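Local coordinates for protein solute carrier family 15 member 1 (Mus musculus, PDB 5A9D) that forms the extracellular domain of the intestinal proton-coupled peptide transporter PepT1, which takes up di- and tripeptides across the cell membrane, at residues N3-K8 and F40-L45; I7-I12 and H71-W76. All blocks are in the same frame, centred on the assembly; numbering follows the deposited sequence.

Contact 1 (N3-K8 and F40-L45); sequences NQVQIK and FDIDKL
Residues 4-8 of strand 4-11 run antiparallel to the last residues of strand 32-41, at one border of the mixed sheet of the N-terminal immunoglobulin-like lobe. Gln-4 faces Asp-41 as a non-hydrogen-bonded pair, and Val-5 with Phe-40 forms the hydrogen-bonded pair. The bond from Val-5 N to Phe-40 O (2.8 Å) is nearly straight, whereas the return bond from Phe-40 N to Val-5 O is more bent, at 150°. Beyond Asp-41 the chain turns away, but Ile-42 N still donates to Asn-3 O, 3.2 Å away and almost along the C=O axis. Val-5, Ile-7 and Phe-40 project from the face that looks into the lobe. CG1 of Val-5, anti to its backbone N, meets Leu-45 CD2 at 3.9 Å, while CG2 reaches CD1 of Ile-42. Ile-7 comes tip to tip with Leu-45 and crosses the Phe-40 side chain at about a right angle, its CD1 lying 4.0 Å from Phe-40 CD2. Phe-40 also stacks on Phe-21. Gln-4 and Gln-6 lie on the other face, their amides joined by a bond from Gln-6 NE2 to Gln-4 OE1. Leu-45 CD1 sits 3.7 Å above the plane of the Phe-40 ring, offset toward its rim.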
ATOM      1  N   ASN A   3     -17.944  -3.661   3.767  1.00 65.02           N
ATOM      2  CA  ASN A   3     -18.016  -3.196   5.155  1.00 63.31           C
ATOM      3  C   ASN A   3     -17.157  -4.127   6.078  1.00 61.72           C
ATOM      4  O   ASN A   3     -16.987  -3.830   7.280  1.00 60.34           O
ATOM      5  CB  ASN A   3     -19.518  -3.183   5.575  1.00 68.84           C
ATOM      6  CG  ASN A   3     -19.873  -2.980   7.038  1.00104.93           C
ATOM      7  OD1 ASN A   3     -20.501  -3.841   7.681  1.00 95.06           O
ATOM      8  ND2 ASN A   3     -19.581  -1.800   7.566  1.00102.98           N
ATOM      9  N   GLN A   4     -16.630  -5.252   5.521  1.00 56.45           N
ATOM     10  CA  GLN A   4     -15.869  -6.205   6.342  1.00 53.23           C
ATOM     11  C   GLN A   4     -14.342  -5.973   6.294  1.00 48.80           C
ATOM     12  O   GLN A   4     -13.775  -5.564   5.275  1.00 47.57           O
ATOM     13  CB  GLN A   4     -16.240  -7.678   6.068  1.00 55.76           C
ATOM     14  CG  GLN A   4     -15.660  -8.299   4.790  1.00 79.84           C
ATOM     15  CD  GLN A   4     -16.006  -9.764   4.582  1.00 94.33           C
ATOM     16  OE1 GLN A   4     -15.134 -10.607   4.300  1.00 79.43           O
ATOM     17  NE2 GLN A   4     -17.283 -10.113   4.749  1.00 93.27           N
ATOM     18  N   VAL A   5     -13.725  -6.141   7.445  1.00 39.89           N
ATOM     19  CA  VAL A   5     -12.296  -5.959   7.656  1.00 37.19           C
ATOM     20  C   VAL A   5     -11.713  -7.360   7.903  1.00 37.60           C
ATOM     21  O   VAL A   5     -12.269  -8.123   8.696  1.00 35.76           O
ATOM     22  CB  VAL A   5     -12.076  -4.985   8.853  1.00 41.15           C
ATOM     23  CG1 VAL A   5     -10.646  -5.050   9.391  1.00 38.65           C
ATOM     24  CG2 VAL A   5     -12.420  -3.549   8.440  1.00 41.91           C
ATOM     25  N   GLN A   6     -10.668  -7.734   7.148  1.00 31.59           N
ATOM     26  CA  GLN A   6     -10.025  -9.035   7.342  1.00 30.71           C
ATOM     27  C   GLN A   6      -8.687  -8.800   8.023  1.00 33.40           C
ATOM     28  O   GLN A   6      -7.924  -7.911   7.624  1.00 30.75           O
ATOM     29  CB  GLN A   6      -9.869  -9.802   6.033  1.00 32.75           C
ATOM     30  CG  GLN A   6     -11.163 -10.483   5.538  1.00 39.12           C
ATOM     31  CD  GLN A   6     -10.988 -11.192   4.203  1.00 51.92           C
ATOM     32  OE1 GLN A   6      -9.900 -11.614   3.841  1.00 48.81           O
ATOM     33  NE2 GLN A   6     -12.046 -11.325   3.408  1.00 43.25           N
ATOM     34  N   ILE A   7      -8.436  -9.541   9.114  1.00 30.76           N
ATOM     35  CA  ILE A   7      -7.214  -9.418   9.906  1.00 29.79           C
ATOM     36  C   ILE A   7      -6.599 -10.792  10.186  1.00 34.26           C
ATOM     37  O   ILE A   7      -7.252 -11.677  10.724  1.00 33.47           O
ATOM     38  CB  ILE A   7      -7.460  -8.655  11.250  1.00 31.51           C
ATOM     39  CG1 ILE A   7      -8.202  -7.317  11.024  1.00 33.01           C
ATOM     40  CG2 ILE A   7      -6.128  -8.449  12.031  1.00 29.06           C
ATOM     41  CD1 ILE A   7      -8.825  -6.642  12.287  1.00 39.82           C
ATOM     42  N   LYS A   8      -5.308 -10.904   9.908  1.00 32.05           N
ATOM     43  CA  LYS A   8      -4.476 -12.073  10.200  1.00 32.49           C
ATOM     44  C   LYS A   8      -3.486 -11.573  11.243  1.00 32.10           C
ATOM     45  O   LYS A   8      -3.048 -10.433  11.163  1.00 31.65           O
ATOM     46  CB  LYS A   8      -3.733 -12.515   8.923  1.00 34.65           C
ATOM     47  CG  LYS A   8      -2.664 -13.578   9.090  1.00 45.65           C
ATOM     48  CD  LYS A   8      -1.588 -13.260   8.091  1.00 56.09           C
ATOM     49  CE  LYS A   8      -1.340 -14.361   7.118  1.00 60.21           C
ATOM     50  NZ  LYS A   8      -0.597 -13.847   5.953  1.00 61.24           N
ATOM     51  N   PHE A  40     -14.447  -9.189  10.331  1.00 40.67           N
ATOM     52  CA  PHE A  40     -15.240  -8.370  11.273  1.00 42.17           C
ATOM     53  C   PHE A  40     -15.987  -7.289  10.556  1.00 47.84           C
ATOM     54  O   PHE A  40     -15.503  -6.804   9.531  1.00 46.38           O
ATOM     55  CB  PHE A  40     -14.297  -7.674  12.282  1.00 43.51           C
ATOM     56  CG  PHE A  40     -13.371  -8.597  13.043  1.00 44.31           C
ATOM     57  CD1 PHE A  40     -13.779  -9.185  14.240  1.00 48.41           C
ATOM     58  CD2 PHE A  40     -12.093  -8.881  12.565  1.00 45.15           C
ATOM     59  CE1 PHE A  40     -12.927 -10.035  14.947  1.00 47.95           C
ATOM     60  CE2 PHE A  40     -11.239  -9.754  13.265  1.00 47.80           C
ATOM     61  CZ  PHE A  40     -11.668 -10.331  14.448  1.00 45.77           C
ATOM     62  N   ASP A  41     -17.126  -6.843  11.119  1.00 48.98           N
ATOM     63  CA  ASP A  41     -17.855  -5.674  10.618  1.00 51.04           C
ATOM     64  C   ASP A  41     -17.137  -4.511  11.291  1.00 52.94           C
ATOM     65  O   ASP A  41     -16.923  -4.565  12.518  1.00 50.66           O
ATOM     66  CB  ASP A  41     -19.330  -5.697  11.053  1.00 58.32           C
ATOM     67  CG  ASP A  41     -20.151  -6.802  10.422  1.00 81.19           C
ATOM     68  OD1 ASP A  41     -20.012  -7.023   9.190  1.00 82.16           O
ATOM     69  OD2 ASP A  41     -20.973  -7.407  11.139  1.00 95.27           O
ATOM     70  N   ILE A  42     -16.715  -3.501  10.491  1.00 48.89           N
ATOM     71  CA  ILE A  42     -15.955  -2.329  10.934  1.00 48.81           C
ATOM     72  C   ILE A  42     -16.584  -1.651  12.179  1.00 55.64           C
ATOM     73  O   ILE A  42     -15.847  -1.286  13.095  1.00 53.92           O
ATOM     74  CB  ILE A  42     -15.668  -1.310   9.770  1.00 51.77           C
ATOM     75  CG1 ILE A  42     -14.659  -0.214  10.179  1.00 53.13           C
ATOM     76  CG2 ILE A  42     -16.937  -0.662   9.175  1.00 52.15           C
ATOM     77  CD1 ILE A  42     -13.267  -0.584  10.237  1.00 60.33           C
ATOM     78  N   ASP A  43     -17.928  -1.511  12.211  1.00 55.30           N
ATOM     79  CA  ASP A  43     -18.671  -0.879  13.308  1.00 59.61           C
ATOM     80  C   ASP A  43     -18.589  -1.688  14.603  1.00 65.18           C
ATOM     81  O   ASP A  43     -18.758  -1.114  15.680  1.00 67.83           O
ATOM     82  CB  ASP A  43     -20.153  -0.657  12.917  1.00 64.76           C
ATOM     83  CG  ASP A  43     -21.025  -1.903  13.004  1.00 76.70           C
ATOM     84  OD1 ASP A  43     -20.874  -2.794  12.137  1.00 76.70           O
ATOM     85  OD2 ASP A  43     -21.840  -1.998  13.961  1.00 84.71           O
ATOM     86  N   LYS A  44     -18.364  -3.017  14.489  1.00 60.19           N
ATOM     87  CA  LYS A  44     -18.267  -3.959  15.615  1.00 60.64           C
ATOM     88  C   LYS A  44     -16.834  -4.122  16.092  1.00 61.18           C
ATOM     89  O   LYS A  44     -16.611  -4.759  17.107  1.00 61.67           O
ATOM     90  CB  LYS A  44     -18.901  -5.320  15.263  1.00 63.44           C
ATOM     91  CG  LYS A  44     -20.423  -5.260  15.129  1.00 78.24           C
ATOM     92  CD  LYS A  44     -20.998  -6.582  14.647  1.00 83.46           C
ATOM     93  CE  LYS A  44     -22.499  -6.514  14.514  1.00 97.64           C
ATOM     94  NZ  LYS A  44     -23.068  -7.779  13.979  1.00107.22           N
ATOM     95  N   LEU A  45     -15.863  -3.518  15.385  1.00 55.84           N
ATOM     96  CA  LEU A  45     -14.439  -3.558  15.728  1.00 53.45           C
ATOM     97  C   LEU A  45     -14.181  -2.334  16.585  1.00 62.11           C
ATOM     98  O   LEU A  45     -13.474  -1.412  16.181  1.00 61.88           O
ATOM     99  CB  LEU A  45     -13.599  -3.562  14.422  1.00 50.18           C
ATOM    100  CG  LEU A  45     -12.222  -4.220  14.420  1.00 52.37           C
ATOM    101  CD1 LEU A  45     -12.253  -5.672  14.963  1.00 50.77           C
ATOM    102  CD2 LEU A  45     -11.637  -4.210  13.029  1.00 52.67           C
TER

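Contact 2 (I7-I12 and H71-W76); sequences IKVLNI and HTLLVW
Ile-12, Val-75 and Leu-73 bury the most surface where strands 4-11 and 69-76 run side by side as the central parallel pair of the immunoglobulin-like sheet. Their segment axes diverge by 27° and approach to 4.6 Å. Leu-73 is gripped through its backbone: its N donates to Lys-8 O (2.7 Å), and its O accepts from Leu-10 N, which lies above the carbonyl plane. Its CB rests beside Ile-7 CG2, both side chains pointing the same way, into the space between the sheets, where Leu-73 packs on Val-19. Val-75 repeats the pattern two residues on, its N bonding Leu-10 O and its O receiving Ile-12 N at 2.8 Å. CG2 of Val-75, in the crowded position between N and the carbonyl carbon, packs against Val-9 CG1 at 3.9 Å. Ile-12 closes the ladder with CG1 likewise crowded (chi1 61°), which lays its CD1 4.0 Å from CE3 of Trp-76, whose ring stacks on His-124 of the second subunit. On the face away from Leu-73 and Val-75, Leu-10 and Leu-74 lie alongside each other, their CD2 atoms 3.6 Å apart. Thr-72 OG1 on this face is hydrogen-bonded to Asp-86 of its own chain and to Arg-100 of the second subunit. The sheet thus carries two kinds of chemistry: one face mainly aliphatic around Val-9, Leu-73 and Val-75, and a mixed apolar and polar surface at which the two subunits meet.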
ATOM      1  N   ILE A   7      -8.436  -9.541   9.114  1.00 30.76           N
ATOM      2  CA  ILE A   7      -7.214  -9.418   9.906  1.00 29.79           C
ATOM      3  C   ILE A   7      -6.599 -10.792  10.186  1.00 34.26           C
ATOM      4  O   ILE A   7      -7.252 -11.677  10.724  1.00 33.47           O
ATOM      5  CB  ILE A   7      -7.460  -8.655  11.250  1.00 31.51           C
ATOM      6  CG1 ILE A   7      -8.202  -7.317  11.024  1.00 33.01           C
ATOM      7  CG2 ILE A   7      -6.128  -8.449  12.031  1.00 29.06           C
ATOM      8  CD1 ILE A   7      -8.825  -6.642  12.287  1.00 39.82           C
ATOM      9  N   LYS A   8      -5.308 -10.904   9.908  1.00 32.05           N
ATOM     10  CA  LYS A   8      -4.476 -12.073  10.200  1.00 32.49           C
ATOM     11  C   LYS A   8      -3.486 -11.573  11.243  1.00 32.10           C
ATOM     12  O   LYS A   8      -3.048 -10.433  11.163  1.00 31.65           O
ATOM     13  CB  LYS A   8      -3.733 -12.515   8.923  1.00 34.65           C
ATOM     14  CG  LYS A   8      -2.664 -13.578   9.090  1.00 45.65           C
ATOM     15  CD  LYS A   8      -1.588 -13.260   8.091  1.00 56.09           C
ATOM     16  CE  LYS A   8      -1.340 -14.361   7.118  1.00 60.21           C
ATOM     17  NZ  LYS A   8      -0.597 -13.847   5.953  1.00 61.24           N
ATOM     18  N   VAL A   9      -3.162 -12.386  12.233  1.00 28.21           N
ATOM     19  CA  VAL A   9      -2.189 -11.970  13.257  1.00 28.21           C
ATOM     20  C   VAL A   9      -0.909 -12.767  13.044  1.00 34.54           C
ATOM     21  O   VAL A   9      -0.978 -13.969  12.850  1.00 34.52           O
ATOM     22  CB  VAL A   9      -2.719 -12.136  14.700  1.00 30.40           C
ATOM     23  CG1 VAL A   9      -1.710 -11.582  15.739  1.00 30.38           C
ATOM     24  CG2 VAL A   9      -4.088 -11.477  14.860  1.00 29.55           C
ATOM     25  N   LEU A  10       0.250 -12.092  13.065  1.00 31.80           N
ATOM     26  CA  LEU A  10       1.535 -12.752  12.953  1.00 31.86           C
ATOM     27  C   LEU A  10       2.387 -12.281  14.129  1.00 34.65           C
ATOM     28  O   LEU A  10       2.698 -11.094  14.270  1.00 35.01           O
ATOM     29  CB  LEU A  10       2.191 -12.479  11.560  1.00 32.49           C
ATOM     30  CG  LEU A  10       3.692 -12.801  11.356  1.00 37.79           C
ATOM     31  CD1 LEU A  10       3.999 -14.290  11.530  1.00 39.06           C
ATOM     32  CD2 LEU A  10       4.170 -12.373   9.966  1.00 36.79           C
ATOM     33  N   ASN A  11       2.708 -13.221  14.998  1.00 33.25           N
ATOM     34  CA  ASN A  11       3.533 -13.012  16.171  1.00 33.94           C
ATOM     35  C   ASN A  11       4.985 -13.188  15.772  1.00 39.58           C
ATOM     36  O   ASN A  11       5.428 -14.312  15.530  1.00 40.55           O
ATOM     37  CB  ASN A  11       3.134 -14.002  17.266  1.00 29.46           C
ATOM     38  CG  ASN A  11       3.879 -13.786  18.555  1.00 43.10           C
ATOM     39  OD1 ASN A  11       4.796 -12.986  18.636  1.00 35.53           O
ATOM     40  ND2 ASN A  11       3.511 -14.511  19.584  1.00 39.59           N
ATOM     41  N   ILE A  12       5.728 -12.074  15.725  1.00 37.02           N
ATOM     42  CA  ILE A  12       7.140 -12.029  15.343  1.00 38.64           C
ATOM     43  C   ILE A  12       8.068 -11.760  16.544  1.00 45.64           C
ATOM     44  O   ILE A  12       9.247 -11.465  16.347  1.00 47.59           O
ATOM     45  CB  ILE A  12       7.388 -11.045  14.165  1.00 42.34           C
ATOM     46  CG1 ILE A  12       7.002  -9.584  14.517  1.00 42.21           C
ATOM     47  CG2 ILE A  12       6.671 -11.521  12.919  1.00 42.39           C
ATOM     48  CD1 ILE A  12       7.437  -8.547  13.464  1.00 43.74           C
ATOM     49  N   HIS A  71      -5.563  -7.213   6.271  1.00 31.22           N
ATOM     50  CA  HIS A  71      -4.480  -6.636   7.029  1.00 30.53           C
ATOM     51  C   HIS A  71      -3.724  -7.730   7.739  1.00 34.17           C
ATOM     52  O   HIS A  71      -4.318  -8.725   8.151  1.00 32.81           O
ATOM     53  CB  HIS A  71      -5.030  -5.682   8.108  1.00 30.89           C
ATOM     54  CG  HIS A  71      -6.005  -4.655   7.600  1.00 34.38           C
ATOM     55  ND1 HIS A  71      -7.335  -4.986   7.349  1.00 35.83           N
ATOM     56  CD2 HIS A  71      -5.819  -3.339   7.332  1.00 35.30           C
ATOM     57  CE1 HIS A  71      -7.897  -3.876   6.890  1.00 35.57           C
ATOM     58  NE2 HIS A  71      -7.032  -2.855   6.882  1.00 35.65           N
ATOM     59  N   THR A  72      -2.429  -7.502   7.976  1.00 32.93           N
ATOM     60  CA  THR A  72      -1.642  -8.380   8.830  1.00 33.68           C
ATOM     61  C   THR A  72      -1.318  -7.550  10.054  1.00 37.28           C
ATOM     62  O   THR A  72      -0.667  -6.518   9.932  1.00 36.76           O
ATOM     63  CB  THR A  72      -0.375  -8.904   8.144  1.00 40.61           C
ATOM     64  OG1 THR A  72      -0.796  -9.840   7.176  1.00 35.82           O
ATOM     65  CG2 THR A  72       0.596  -9.629   9.128  1.00 36.72           C
ATOM     66  N   LEU A  73      -1.791  -7.993  11.220  1.00 33.24           N
ATOM     67  CA  LEU A  73      -1.462  -7.371  12.473  1.00 33.31           C
ATOM     68  C   LEU A  73      -0.171  -8.037  12.975  1.00 36.75           C
ATOM     69  O   LEU A  73      -0.180  -9.199  13.433  1.00 34.73           O
ATOM     70  CB  LEU A  73      -2.615  -7.489  13.497  1.00 33.44           C
ATOM     71  CG  LEU A  73      -2.349  -6.901  14.919  1.00 38.96           C
ATOM     72  CD1 LEU A  73      -2.125  -5.366  14.891  1.00 38.67           C
ATOM     73  CD2 LEU A  73      -3.486  -7.249  15.876  1.00 41.04           C
ATOM     74  N   LEU A  74       0.956  -7.324  12.843  1.00 33.84           N
ATOM     75  CA  LEU A  74       2.231  -7.838  13.332  1.00 35.25           C
ATOM     76  C   LEU A  74       2.263  -7.533  14.817  1.00 39.03           C
ATOM     77  O   LEU A  74       1.912  -6.423  15.190  1.00 37.62           O
ATOM     78  CB  LEU A  74       3.437  -7.149  12.658  1.00 37.33           C
ATOM     79  CG  LEU A  74       3.688  -7.390  11.172  1.00 40.86           C
ATOM     80  CD1 LEU A  74       4.858  -6.546  10.711  1.00 42.34           C
ATOM     81  CD2 LEU A  74       4.022  -8.855  10.896  1.00 40.37           C
ATOM     82  N   VAL A  75       2.594  -8.535  15.670  1.00 35.15           N
ATOM     83  CA  VAL A  75       2.699  -8.346  17.128  1.00 35.46           C
ATOM     84  C   VAL A  75       4.068  -8.867  17.616  1.00 41.21           C
ATOM     85  O   VAL A  75       4.581  -9.858  17.073  1.00 39.27           O
ATOM     86  CB  VAL A  75       1.503  -8.930  17.955  1.00 38.08           C
ATOM     87  CG1 VAL A  75       0.174  -8.261  17.576  1.00 37.70           C
ATOM     88  CG2 VAL A  75       1.388 -10.456  17.811  1.00 36.89           C
ATOM     89  N   TRP A  76       4.659  -8.207  18.615  1.00 39.40           N
ATOM     90  CA  TRP A  76       5.938  -8.608  19.208  1.00 41.61           C
ATOM     91  C   TRP A  76       6.042  -8.094  20.644  1.00 51.16           C
ATOM     92  O   TRP A  76       5.268  -7.225  21.044  1.00 49.60           O
ATOM     93  CB  TRP A  76       7.168  -8.233  18.339  1.00 41.18           C
ATOM     94  CG  TRP A  76       7.408  -6.763  18.142  1.00 43.75           C
ATOM     95  CD1 TRP A  76       8.336  -5.997  18.783  1.00 50.01           C
ATOM     96  CD2 TRP A  76       6.796  -5.911  17.155  1.00 42.67           C
ATOM     97  NE1 TRP A  76       8.328  -4.721  18.276  1.00 51.27           N
ATOM     98  CE2 TRP A  76       7.368  -4.630  17.297  1.00 49.40           C
ATOM     99  CE3 TRP A  76       5.787  -6.101  16.187  1.00 41.06           C
ATOM    100  CZ2 TRP A  76       6.956  -3.534  16.534  1.00 49.22           C
ATOM    101  CZ3 TRP A  76       5.392  -5.028  15.413  1.00 42.65           C
ATOM    102  CH2 TRP A  76       5.959  -3.752  15.600  1.00 46.46           C
TER

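How the contacts relate
From the N terminus, strand 4-11 enters both contacts with successive parts of its length, Ile-7 and Lys-8 belonging to each. Contact 1 closes a loop of 31 intervening residues that includes strands 17-21 and 24-28 of the facing sheet. Contact 2 closes a longer one, of 58 residues, that adds strands 49-52 and 58-60. Because both loops start from the shared strand, residues 40-45 fall within the longer one. In the sheet, strand 4-11 lies between 32-41 and 69-76, so the two contacts join its opposite borders. Their centres are 15 Å apart, yet they touch where Gln-6 O probably accepts a hydrogen bond from His-71 ND1.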